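Long-range contacts in chaperone CupB2 (Pseudomonas aeruginosa, PDB 3Q48), which probably acts as a periplasmic folding chaperone of the PapD type in the assembly of fimbriae at the bacterial cell surface: residues W63-R68 with L113-I118; S147-V152 with T181-S186; S186-E191 with E231-Y236; S227-V232 with R239-R244. All coordinates share one frame; numbering follows the deposited sequence.

How the contacts relate
Contact 1 lies in the N-terminal immunoglobulin-like domain of this two-domain PapD-type chaperone. Contacts 3 and 4 lie in the C-terminal one, and contact 2 packs the link between the domains against the start of strand 185-194. The centres of contacts 1 and 4 are about 28 Å apart, with nearest atoms about 14 Å apart. Contact 2 bridges the gap: its Tyr184 CZ packs 3.4 Å from Leu113 CB of contact 1, and its Val185 CG1 lies 3.6 Å from Val232 CG1 of contacts 3 and 4. Contacts 2 and 3 share Ser186. Contacts 3 and 4 share Glu231 and Val232, with centres about 8 Å apart, because strand 227-233 pairs with strand 185-194 on one edge and 239-245 on the other.

Contact 1 of 4, residues W63-R68 with L113-I118; sequences WIDDGR and LFWLNI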
# COMPACT_ATOMS: atom_id res chain seq x y z
N TRP A 63 0.33 3.26 -15.03
CA TRP A 63 1.74 2.85 -15.12
C TRP A 63 2.22 2.52 -13.73
O TRP A 63 1.69 3.07 -12.74
CB TRP A 63 2.63 3.94 -15.79
CG TRP A 63 3.03 5.11 -14.94
CD1 TRP A 63 4.18 5.25 -14.24
CD2 TRP A 63 2.29 6.32 -14.74
NE1 TRP A 63 4.22 6.48 -13.60
CE2 TRP A 63 3.06 7.15 -13.88
CE3 TRP A 63 1.03 6.79 -15.17
CZ2 TRP A 63 2.63 8.39 -13.44
CZ3 TRP A 63 0.60 8.03 -14.74
CH2 TRP A 63 1.40 8.83 -13.88
N ILE A 64 3.24 1.67 -13.66
CA ILE A 64 3.85 1.23 -12.42
C ILE A 64 5.26 1.74 -12.23
O ILE A 64 6.08 1.69 -13.17
CB ILE A 64 3.79 -0.31 -12.31
CG1 ILE A 64 2.32 -0.75 -12.07
CG2 ILE A 64 4.63 -0.81 -11.18
CD1 ILE A 64 2.01 -1.93 -12.75
N ASP A 65 5.55 2.23 -11.03
CA ASP A 65 6.93 2.54 -10.71
C ASP A 65 7.40 1.81 -9.44
O ASP A 65 6.63 1.07 -8.85
CB ASP A 65 7.16 4.06 -10.72
CG ASP A 65 6.56 4.77 -9.53
OD1 ASP A 65 6.98 4.50 -8.38
OD2 ASP A 65 5.70 5.64 -9.74
N ASP A 66 8.67 1.95 -9.06
CA ASP A 66 9.23 1.18 -7.95
C ASP A 66 9.52 2.09 -6.79
O ASP A 66 10.26 1.70 -5.90
CB ASP A 66 10.52 0.47 -8.36
CG ASP A 66 11.64 1.47 -8.77
OD1 ASP A 66 11.41 2.71 -8.72
OD2 ASP A 66 12.74 1.01 -9.15
N GLY A 67 8.96 3.30 -6.82
CA GLY A 67 9.04 4.32 -5.74
C GLY A 67 9.64 5.65 -6.21
O GLY A 67 9.38 6.70 -5.62
N ARG A 68 10.47 5.59 -7.25
CA ARG A 68 10.97 6.78 -7.94
C ARG A 68 9.88 7.38 -8.84
O ARG A 68 9.42 6.73 -9.79
CB ARG A 68 12.17 6.40 -8.80
CG ARG A 68 13.20 5.62 -8.09
CD ARG A 68 14.55 5.78 -8.77
NE ARG A 68 14.94 4.65 -9.62
CZ ARG A 68 16.01 4.65 -10.42
NH1 ARG A 68 16.80 5.72 -10.51
NH2 ARG A 68 16.30 3.58 -11.17
N LEU A 113 7.48 -4.06 -2.80
CA LEU A 113 6.60 -2.91 -2.91
C LEU A 113 6.80 -2.11 -4.22
O LEU A 113 7.90 -1.65 -4.52
CB LEU A 113 6.83 -2.02 -1.72
CG LEU A 113 6.03 -0.74 -1.74
CD1 LEU A 113 4.49 -0.96 -1.68
CD2 LEU A 113 6.62 0.08 -0.59
N PHE A 114 5.71 -2.00 -4.99
CA PHE A 114 5.62 -1.18 -6.20
C PHE A 114 4.42 -0.21 -6.11
O PHE A 114 3.60 -0.28 -5.17
CB PHE A 114 5.53 -2.07 -7.42
CG PHE A 114 6.79 -2.88 -7.67
CD1 PHE A 114 7.82 -2.37 -8.46
CD2 PHE A 114 6.96 -4.13 -7.09
CE1 PHE A 114 8.99 -3.10 -8.69
CE2 PHE A 114 8.17 -4.89 -7.31
CZ PHE A 114 9.16 -4.36 -8.12
N TRP A 115 4.32 0.70 -7.06
CA TRP A 115 3.28 1.70 -6.95
C TRP A 115 2.54 1.76 -8.26
O TRP A 115 3.15 1.84 -9.32
CB TRP A 115 3.86 3.07 -6.59
CG TRP A 115 4.54 3.13 -5.22
CD1 TRP A 115 5.86 2.76 -4.90
CD2 TRP A 115 3.93 3.53 -3.99
NE1 TRP A 115 6.07 2.98 -3.56
CE2 TRP A 115 4.91 3.45 -2.98
CE3 TRP A 115 2.66 4.01 -3.65
CZ2 TRP A 115 4.65 3.79 -1.65
CZ3 TRP A 115 2.41 4.39 -2.33
CH2 TRP A 115 3.40 4.27 -1.35
N LEU A 116 1.22 1.66 -8.20
CA LEU A 116 0.39 1.86 -9.37
C LEU A 116 -0.04 3.30 -9.38
O LEU A 116 -0.51 3.82 -8.35
CB LEU A 116 -0.84 0.96 -9.34
CG LEU A 116 -1.85 1.08 -10.46
CD1 LEU A 116 -1.27 0.85 -11.85
CD2 LEU A 116 -2.94 0.06 -10.14
N ASN A 117 0.20 3.97 -10.51
CA ASN A 117 -0.26 5.35 -10.70
C ASN A 117 -1.45 5.36 -11.68
O ASN A 117 -1.45 4.62 -12.67
CB ASN A 117 0.83 6.22 -11.25
CG ASN A 117 2.03 6.29 -10.38
OD1 ASN A 117 2.10 7.10 -9.46
ND2 ASN A 117 3.05 5.48 -10.72
N ILE A 118 -2.46 6.19 -11.42
CA ILE A 118 -3.58 6.38 -12.34
C ILE A 118 -3.71 7.85 -12.50
O ILE A 118 -3.87 8.57 -11.53
CB ILE A 118 -4.91 5.88 -11.77
CG1 ILE A 118 -4.88 4.35 -11.42
CG2 ILE A 118 -6.13 6.37 -12.65
CD1 ILE A 118 -4.62 3.37 -12.55
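Trp63 and Asn117 start their side chains on the same face of the sheet. Trp63 holds CG between its backbone N and carbonyl carbon (chi1 77°), and Asn117 holds CG beside its backbone N (chi1 -60°). Asn117 CB lies over the centre of the six-membered ring of Trp63, a CH-pi contact 3.5 Å from the centroid. The amide plane is only 20° from the ring plane. Asn117 ND2 donates to Asp65 OD2 at 2.8 Å, with the donor above the carboxylate plane. Asp65 OD1 accepts from Gly67 N at 2.8 Å in an Asx turn, which bends the chain as the strand ends. Gly67 CA comes 3.6 Å from Trp115 CD1. The backbones pair antiparallel. Trp63 with Asn117 and Asp65 with Trp115 are hydrogen-bonded pairs; Ile64 with Leu116 is a non-hydrogen-bonded pair. On the face of Ile64, its CG1 touches Leu116 CD1 at 3.9 Å. Asp65 OD2 also forms a salt bridge to Arg139 NH1, which probably offsets its charge. Arg137 and Arg139 both donate to Asn117 OD1, and Arg139 makes a cation-pi contact with Trp115. Strand 112-121 sits between strands 58-65 and 136-145 in the N-terminal sheet, with backbone bonds from Phe114, Leu116 and Ile118 to the latter. Ile64 and Leu116 both pack on Ile99 of strand 93-101.

Contact 2 of 4, residues S147-V152 with T181-S186; sequences SQLKSV and TPYYVS
Tyr183 meets Leu149, Ser151 and Val152 of the loop that leads from the N-terminal to the C-terminal domain. The polar part of the contact rests on one hydroxyl. Ser151 N donates to Tyr183 OH at 2.8 Å, with an angle of 149° at the hydrogen. Lys150 N and Val152 N also come near this oxygen, but at poor angles, and they do not bond to it. The loop thus curls round the end of the tyrosine.

The ring of Tyr183 is packed on one face. Val152 CA sits over the centre of that face, 3.5 Å from the centroid, as a CH-pi contact. Val152 CB is also 3.5 Å from Tyr183 CD1. Val152 CG2 lies anti to its backbone N, and this methyl reaches CD1 and CG of the ring.

Leu149 adds apolar contacts. Leu149 CB touches Tyr183 CE1 at 3.6 Å. Farther out, Leu149 CD2 presses on Pro182 CG at 3.4 Å. The leucine therefore spans both the ring of the tyrosine and that of the proline before it.

Two local bonds shape the segments. Thr181 OG1 accepts from Tyr183 N in an ST turn, and Lys150 NZ donates to Ser147 O. Around the contact, Glu111 bonds to the backbone of Pro182 and Tyr184.

The chemistry is that of a largely apolar joint with one polar anchor. The ring supplies the packing surface, and the single bond to its hydroxyl helps set where the interdomain loop lies against the C-terminal domain.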
# COMPACT_ATOMS: atom_id res chain seq x y z
N SER A 147 4.61 -16.89 -2.93
CA SER A 147 3.62 -17.91 -2.58
C SER A 147 3.70 -18.44 -1.18
O SER A 147 2.69 -18.59 -0.50
CB SER A 147 3.72 -19.06 -3.55
OG SER A 147 3.60 -18.52 -4.84
N GLN A 148 4.91 -18.71 -0.72
CA GLN A 148 5.06 -19.27 0.61
C GLN A 148 4.73 -18.29 1.75
O GLN A 148 4.82 -18.68 2.91
CB GLN A 148 6.40 -20.04 0.76
CG GLN A 148 7.60 -19.32 1.37
CD GLN A 148 8.15 -18.17 0.54
OE1 GLN A 148 7.86 -18.02 -0.65
NE2 GLN A 148 8.96 -17.35 1.19
N LEU A 149 4.32 -17.05 1.44
CA LEU A 149 3.91 -16.07 2.47
C LEU A 149 2.40 -16.06 2.73
O LEU A 149 1.63 -15.37 2.06
CB LEU A 149 4.45 -14.65 2.15
CG LEU A 149 6.00 -14.55 2.03
CD1 LEU A 149 6.52 -13.18 1.52
CD2 LEU A 149 6.60 -14.94 3.37
N LYS A 150 1.97 -16.84 3.71
CA LYS A 150 0.55 -17.15 3.89
C LYS A 150 -0.02 -16.53 5.16
O LYS A 150 -1.19 -16.68 5.47
CB LYS A 150 0.34 -18.67 3.92
CG LYS A 150 0.54 -19.32 2.56
CD LYS A 150 0.11 -20.77 2.62
CE LYS A 150 0.76 -21.61 1.51
NZ LYS A 150 0.91 -20.88 0.17
N SER A 151 0.83 -15.80 5.87
CA SER A 151 0.49 -15.32 7.21
C SER A 151 0.44 -13.79 7.31
O SER A 151 0.61 -13.23 8.41
CB SER A 151 1.49 -15.87 8.24
OG SER A 151 1.70 -17.27 8.05
N VAL A 152 0.16 -13.11 6.21
CA VAL A 152 0.02 -11.67 6.30
C VAL A 152 -0.96 -11.27 7.41
O VAL A 152 -0.69 -10.33 8.12
CB VAL A 152 -0.36 -10.97 4.95
CG1 VAL A 152 -1.81 -11.29 4.51
CG2 VAL A 152 -0.10 -9.49 5.09
N THR A 181 8.74 -9.38 10.47
CA THR A 181 7.96 -10.25 9.59
C THR A 181 8.29 -10.00 8.10
O THR A 181 8.94 -8.99 7.77
CB THR A 181 6.39 -10.00 9.74
OG1 THR A 181 6.01 -8.82 9.00
CG2 THR A 181 5.96 -9.88 11.18
N PRO A 182 7.84 -10.90 7.19
CA PRO A 182 8.14 -10.64 5.76
C PRO A 182 7.24 -9.66 5.04
O PRO A 182 7.46 -9.41 3.85
CB PRO A 182 8.15 -12.06 5.10
CG PRO A 182 7.43 -13.00 6.07
CD PRO A 182 7.41 -12.30 7.46
N TYR A 183 6.26 -9.05 5.74
CA TYR A 183 5.16 -8.29 5.13
C TYR A 183 5.27 -6.82 5.42
O TYR A 183 5.69 -6.43 6.49
CB TYR A 183 3.83 -8.76 5.68
CG TYR A 183 3.63 -10.23 5.61
CD1 TYR A 183 3.14 -10.82 4.44
CD2 TYR A 183 3.94 -11.05 6.70
CE1 TYR A 183 2.97 -12.23 4.33
CE2 TYR A 183 3.81 -12.43 6.60
CZ TYR A 183 3.32 -13.00 5.42
OH TYR A 183 3.17 -14.38 5.37
N TYR A 184 4.84 -5.99 4.48
CA TYR A 184 4.62 -4.60 4.82
C TYR A 184 3.46 -4.57 5.79
O TYR A 184 2.56 -5.45 5.76
CB TYR A 184 4.33 -3.77 3.54
CG TYR A 184 5.60 -3.56 2.70
CD1 TYR A 184 6.37 -2.42 2.85
CD2 TYR A 184 6.04 -4.55 1.80
CE1 TYR A 184 7.58 -2.26 2.11
CE2 TYR A 184 7.19 -4.40 1.07
CZ TYR A 184 7.97 -3.27 1.23
OH TYR A 184 9.14 -3.14 0.53
N VAL A 185 3.48 -3.60 6.70
CA VAL A 185 2.33 -3.40 7.55
C VAL A 185 2.01 -1.96 7.41
O VAL A 185 2.85 -1.12 7.68
CB VAL A 185 2.67 -3.80 9.01
CG1 VAL A 185 1.45 -3.41 10.05
CG2 VAL A 185 3.03 -5.28 9.06
N SER A 186 0.82 -1.65 6.93
CA SER A 186 0.39 -0.25 6.75
C SER A 186 -0.51 0.19 7.89
O SER A 186 -1.49 -0.49 8.19
CB SER A 186 -0.37 -0.09 5.43
OG SER A 186 0.49 -0.48 4.38

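Contact 3 of 4, residues S186-E191 with E231-Y236; sequences SFASVE and EVINDY
Phe187 and Val232 pair across two antiparallel strands whose register contains a beta bulge, in the C-terminal immunoglobulin-like domain. They form a non-hydrogen-bonded pair, while Ser189 pairs with Glu231 as a hydrogen-bonded one. The register shifts by one residue between the two pairs, and the chain turns a corner at Ala188.

The tight part is the backbone and the Phe187 face. Ile233 N donates to Ser186 O at 3.0 Å, and Ala188 N donates to Glu231 O at 2.8 Å. Glu231 N donates to Ser189 O past the bulge. Phe187 and Val232 point the same way and lie side by side, with Phe187 CD1 3.8 Å from Val232 CG1. Val232 holds CG1 beside its backbone N (chi1 -62°), near the phenyl ring. This face is buried; Leu159 and Val206 also touch Phe187, and Ala156 touches Val232.

The side of Ala188, Ser189, Glu231 and Ile233 is looser and partly exposed. Ala188 CB meets Ile233 CD1 at 4.1 Å. Ser189 OG approaches the aliphatic part of Glu231, 3.7 Å from its CG, without a bond between them. The carboxylate of Glu231 has Arg239 as its salt-bridge partner, though the modelled placing of the two groups is doubtful. The carboxylates of Glu191 and Glu231 carry like charges, and a water donates to an oxygen of each. This probably eases their repulsion.

At the far end a second water joins the two strands: it accepts from Ser186 N at 2.7 Å and donates to Ile233 O at 2.8 Å.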
# COMPACT_ATOMS: atom_id res chain seq x y z
N SER A 186 0.82 -1.65 6.93
CA SER A 186 0.39 -0.25 6.75
C SER A 186 -0.51 0.19 7.89
O SER A 186 -1.49 -0.49 8.19
CB SER A 186 -0.37 -0.09 5.43
OG SER A 186 0.49 -0.48 4.38
N PHE A 187 -0.17 1.31 8.51
CA PHE A 187 -0.94 1.86 9.62
C PHE A 187 -1.85 3.00 9.17
O PHE A 187 -1.34 3.98 8.59
CB PHE A 187 -0.02 2.42 10.70
CG PHE A 187 1.00 1.46 11.21
CD1 PHE A 187 0.69 0.56 12.22
CD2 PHE A 187 2.31 1.50 10.71
CE1 PHE A 187 1.66 -0.34 12.69
CE2 PHE A 187 3.29 0.61 11.19
CZ PHE A 187 2.96 -0.30 12.18
N ALA A 188 -3.15 2.91 9.46
CA ALA A 188 -4.05 4.04 9.24
C ALA A 188 -3.94 5.02 10.38
O ALA A 188 -4.29 6.20 10.23
CB ALA A 188 -5.51 3.58 9.08
N SER A 189 -3.48 4.53 11.54
CA SER A 189 -3.32 5.40 12.71
C SER A 189 -2.54 4.68 13.73
O SER A 189 -2.61 3.46 13.80
CB SER A 189 -4.68 5.81 13.32
OG SER A 189 -5.36 4.69 13.86
N VAL A 190 -1.77 5.44 14.50
CA VAL A 190 -0.97 4.93 15.60
C VAL A 190 -1.17 5.93 16.71
O VAL A 190 -1.14 7.12 16.48
CB VAL A 190 0.52 4.89 15.21
CG1 VAL A 190 1.46 4.49 16.41
CG2 VAL A 190 0.69 3.98 14.03
N GLU A 191 -1.37 5.45 17.92
CA GLU A 191 -1.73 6.32 19.03
C GLU A 191 -1.09 5.78 20.27
O GLU A 191 -1.05 4.55 20.46
CB GLU A 191 -3.26 6.34 19.26
CG GLU A 191 -4.09 6.57 18.03
CD GLU A 191 -5.59 6.61 18.29
OE1 GLU A 191 -6.12 5.74 19.00
OE2 GLU A 191 -6.24 7.52 17.77
N GLU A 231 -4.00 0.78 14.08
CA GLU A 231 -4.92 0.20 13.13
C GLU A 231 -4.18 -0.04 11.86
O GLU A 231 -3.49 0.85 11.37
CB GLU A 231 -6.08 1.15 12.81
CG GLU A 231 -7.00 1.43 13.99
CD GLU A 231 -8.27 2.21 13.63
OE1 GLU A 231 -8.58 2.40 12.43
OE2 GLU A 231 -8.98 2.64 14.56
N VAL A 232 -4.39 -1.21 11.27
CA VAL A 232 -3.69 -1.54 10.09
C VAL A 232 -4.64 -1.86 8.96
O VAL A 232 -5.71 -2.36 9.20
CB VAL A 232 -2.74 -2.72 10.38
CG1 VAL A 232 -1.70 -2.29 11.46
CG2 VAL A 232 -3.50 -3.87 10.85
N ILE A 233 -4.23 -1.57 7.72
CA ILE A 233 -5.02 -1.80 6.54
C ILE A 233 -4.72 -3.18 5.98
O ILE A 233 -3.57 -3.51 5.66
CB ILE A 233 -4.73 -0.70 5.50
CG1 ILE A 233 -5.09 0.66 6.09
CG2 ILE A 233 -5.57 -0.89 4.20
CD1 ILE A 233 -4.24 1.84 5.60
N ASN A 234 -5.75 -4.01 5.84
CA ASN A 234 -5.57 -5.35 5.30
C ASN A 234 -5.51 -5.31 3.78
O ASN A 234 -5.59 -4.25 3.20
CB ASN A 234 -6.68 -6.29 5.85
CG ASN A 234 -8.10 -5.91 5.39
OD1 ASN A 234 -8.30 -5.28 4.36
ND2 ASN A 234 -9.10 -6.32 6.17
N ASP A 235 -5.42 -6.47 3.13
CA ASP A 235 -5.32 -6.64 1.67
C ASP A 235 -6.49 -6.02 0.91
O ASP A 235 -6.32 -5.60 -0.24
CB ASP A 235 -5.28 -8.14 1.32
CG ASP A 235 -3.88 -8.77 1.50
OD1 ASP A 235 -2.88 -8.10 1.91
OD2 ASP A 235 -3.79 -9.99 1.20
N TYR A 236 -7.66 -5.97 1.57
CA TYR A 236 -8.92 -5.49 0.95
C TYR A 236 -9.33 -4.09 1.37
O TYR A 236 -10.43 -3.65 1.06
CB TYR A 236 -10.10 -6.46 1.21
CG TYR A 236 -9.69 -7.91 1.04
CD1 TYR A 236 -9.44 -8.43 -0.24
CD2 TYR A 236 -9.49 -8.74 2.15
CE1 TYR A 236 -9.03 -9.76 -0.43
CE2 TYR A 236 -9.06 -10.08 1.98
CZ TYR A 236 -8.84 -10.57 0.67
OH TYR A 236 -8.45 -11.89 0.44
O HOH W 1 -0.83 -3.70 6.41
O HOH W 2 -7.63 3.82 17.06

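Contact 4 of 4, residues S227-V232 with R239-R244; sequences SVRYEV and RNTHDR
Tyr230 lays one ring face under His242, whose CB stands over it, offset toward the rim, 3.5 Å from Tyr230 CZ. The CH-pi contact is made by this methylene. The two rings meet obliquely, with planes 39° apart. Tyr230 holds CG between its backbone N and carbonyl carbon (chi1 58°), which starts the ring across toward the partner strand. Arg244 CG comes to the edge of the same ring. The Tyr230 hydroxyl bonds to Ala156 O, outside the hairpin.

The opposite face of the sheet is polar. Arg229 and Asp243 lie side by side, their guanidinium and carboxylate planes 6° apart. Arg229 NE donates to Asp243 OD1 at 2.9 Å, and Arg229 NH2 donates to Asp243 OD2 at 3.0 Å, using the syn lone pair of OD2. This side-on, two-point salt bridge holds the two groups nearly coplanar. Glu231, on this face, is approached by the end of Arg239 as a salt-bridge partner, but their modelled separation is too short to be trusted.

The backbones form a regular antiparallel hairpin. Val228 with Arg244, Tyr230 with His242 and Val232 with Asn240 are hydrogen-bonded pairs, each with bonds in both directions. In the middle pair, Tyr230 N donates to His242 O at 2.8 Å.

Strand 239-245 is the outermost strand of its four-stranded sheet within the chain. Strand 227-233 lies between it and strand 185-194. On the side of the sheet that carries Tyr230, Val228 and Arg244 pack on Trp161 of strand 160-163, in the other sheet of the domain.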
# COMPACT_ATOMS: atom_id res chain seq x y z
N SER A 227 0.49 2.68 26.49
CA SER A 227 0.17 1.53 25.69
C SER A 227 0.19 2.07 24.28
O SER A 227 0.05 3.27 24.09
CB SER A 227 -1.24 1.11 26.06
OG SER A 227 -1.61 -0.06 25.37
N VAL A 228 0.37 1.24 23.27
CA VAL A 228 0.20 1.74 21.91
C VAL A 228 -1.07 1.14 21.28
O VAL A 228 -1.32 -0.05 21.43
CB VAL A 228 1.49 1.51 21.01
CG1 VAL A 228 1.78 0.04 20.77
CG2 VAL A 228 1.33 2.20 19.66
N ARG A 229 -1.85 1.95 20.55
CA ARG A 229 -3.03 1.40 19.84
C ARG A 229 -2.87 1.71 18.38
O ARG A 229 -2.64 2.88 18.01
CB ARG A 229 -4.33 2.05 20.33
CG ARG A 229 -5.58 1.70 19.51
CD ARG A 229 -6.85 2.16 20.25
NE ARG A 229 -7.02 1.44 21.51
CZ ARG A 229 -8.02 1.62 22.37
NH1 ARG A 229 -8.98 2.51 22.13
NH2 ARG A 229 -8.05 0.90 23.49
N TYR A 230 -2.99 0.69 17.54
CA TYR A 230 -2.76 0.93 16.16
C TYR A 230 -3.71 0.18 15.24
O TYR A 230 -4.16 -0.93 15.57
CB TYR A 230 -1.29 0.65 15.81
CG TYR A 230 -0.78 -0.76 16.11
CD1 TYR A 230 -0.89 -1.76 15.16
CD2 TYR A 230 -0.15 -1.07 17.34
CE1 TYR A 230 -0.39 -3.06 15.41
CE2 TYR A 230 0.33 -2.37 17.61
CZ TYR A 230 0.21 -3.35 16.62
OH TYR A 230 0.66 -4.65 16.81
N GLU A 231 -4.00 0.78 14.08
CA GLU A 231 -4.92 0.20 13.13
C GLU A 231 -4.18 -0.04 11.86
O GLU A 231 -3.49 0.85 11.37
CB GLU A 231 -6.08 1.15 12.81
CG GLU A 231 -7.00 1.43 13.99
CD GLU A 231 -8.27 2.21 13.63
OE1 GLU A 231 -8.58 2.40 12.43
OE2 GLU A 231 -8.98 2.64 14.56
N VAL A 232 -4.39 -1.21 11.27
CA VAL A 232 -3.69 -1.54 10.09
C VAL A 232 -4.64 -1.86 8.96
O VAL A 232 -5.71 -2.36 9.20
CB VAL A 232 -2.74 -2.72 10.38
CG1 VAL A 232 -1.70 -2.29 11.46
CG2 VAL A 232 -3.50 -3.87 10.85
N ARG A 239 -9.82 -2.60 8.03
CA ARG A 239 -8.91 -2.20 9.08
C ARG A 239 -9.09 -3.12 10.26
O ARG A 239 -10.18 -3.57 10.53
CB ARG A 239 -9.12 -0.70 9.44
CG ARG A 239 -8.75 0.25 8.32
CD ARG A 239 -8.74 1.66 8.75
NE ARG A 239 -10.11 2.13 8.84
CZ ARG A 239 -10.59 2.85 9.84
NH1 ARG A 239 -9.79 3.20 10.83
NH2 ARG A 239 -11.85 3.21 9.85
N ASN A 240 -8.00 -3.41 10.95
CA ASN A 240 -8.00 -4.19 12.15
C ASN A 240 -7.22 -3.38 13.18
O ASN A 240 -6.35 -2.60 12.80
CB ASN A 240 -7.29 -5.49 11.86
CG ASN A 240 -8.05 -6.33 10.88
OD1 ASN A 240 -8.95 -7.06 11.27
ND2 ASN A 240 -7.74 -6.20 9.58
N THR A 241 -7.52 -3.56 14.47
CA THR A 241 -6.84 -2.82 15.51
C THR A 241 -6.13 -3.69 16.57
O THR A 241 -6.52 -4.81 16.85
CB THR A 241 -7.81 -1.76 16.18
OG1 THR A 241 -7.12 -1.06 17.24
CG2 THR A 241 -9.01 -2.42 16.70
N HIS A 242 -5.11 -3.12 17.21
CA HIS A 242 -4.29 -3.85 18.15
C HIS A 242 -3.86 -2.88 19.21
O HIS A 242 -3.58 -1.70 18.91
CB HIS A 242 -3.06 -4.43 17.41
CG HIS A 242 -3.45 -5.29 16.23
ND1 HIS A 242 -3.92 -6.57 16.37
CD2 HIS A 242 -3.51 -5.00 14.90
CE1 HIS A 242 -4.23 -7.06 15.18
NE2 HIS A 242 -4.00 -6.12 14.27
N ASP A 243 -3.82 -3.37 20.46
CA ASP A 243 -3.17 -2.68 21.57
C ASP A 243 -1.89 -3.43 21.99
O ASP A 243 -1.86 -4.66 22.02
CB ASP A 243 -4.13 -2.60 22.76
CG ASP A 243 -5.26 -1.55 22.57
OD1 ASP A 243 -5.36 -0.90 21.49
OD2 ASP A 243 -6.09 -1.41 23.53
N ARG A 244 -0.82 -2.72 22.31
CA ARG A 244 0.37 -3.36 22.88
C ARG A 244 0.99 -2.47 23.92
O ARG A 244 0.78 -1.27 23.88
CB ARG A 244 1.41 -3.64 21.80
CG ARG A 244 1.01 -4.70 20.78
CD ARG A 244 0.81 -6.05 21.42
NE ARG A 244 0.56 -7.07 20.40
CZ ARG A 244 -0.65 -7.47 20.00
NH1 ARG A 244 -1.76 -6.94 20.51
NH2 ARG A 244 -0.74 -8.42 19.09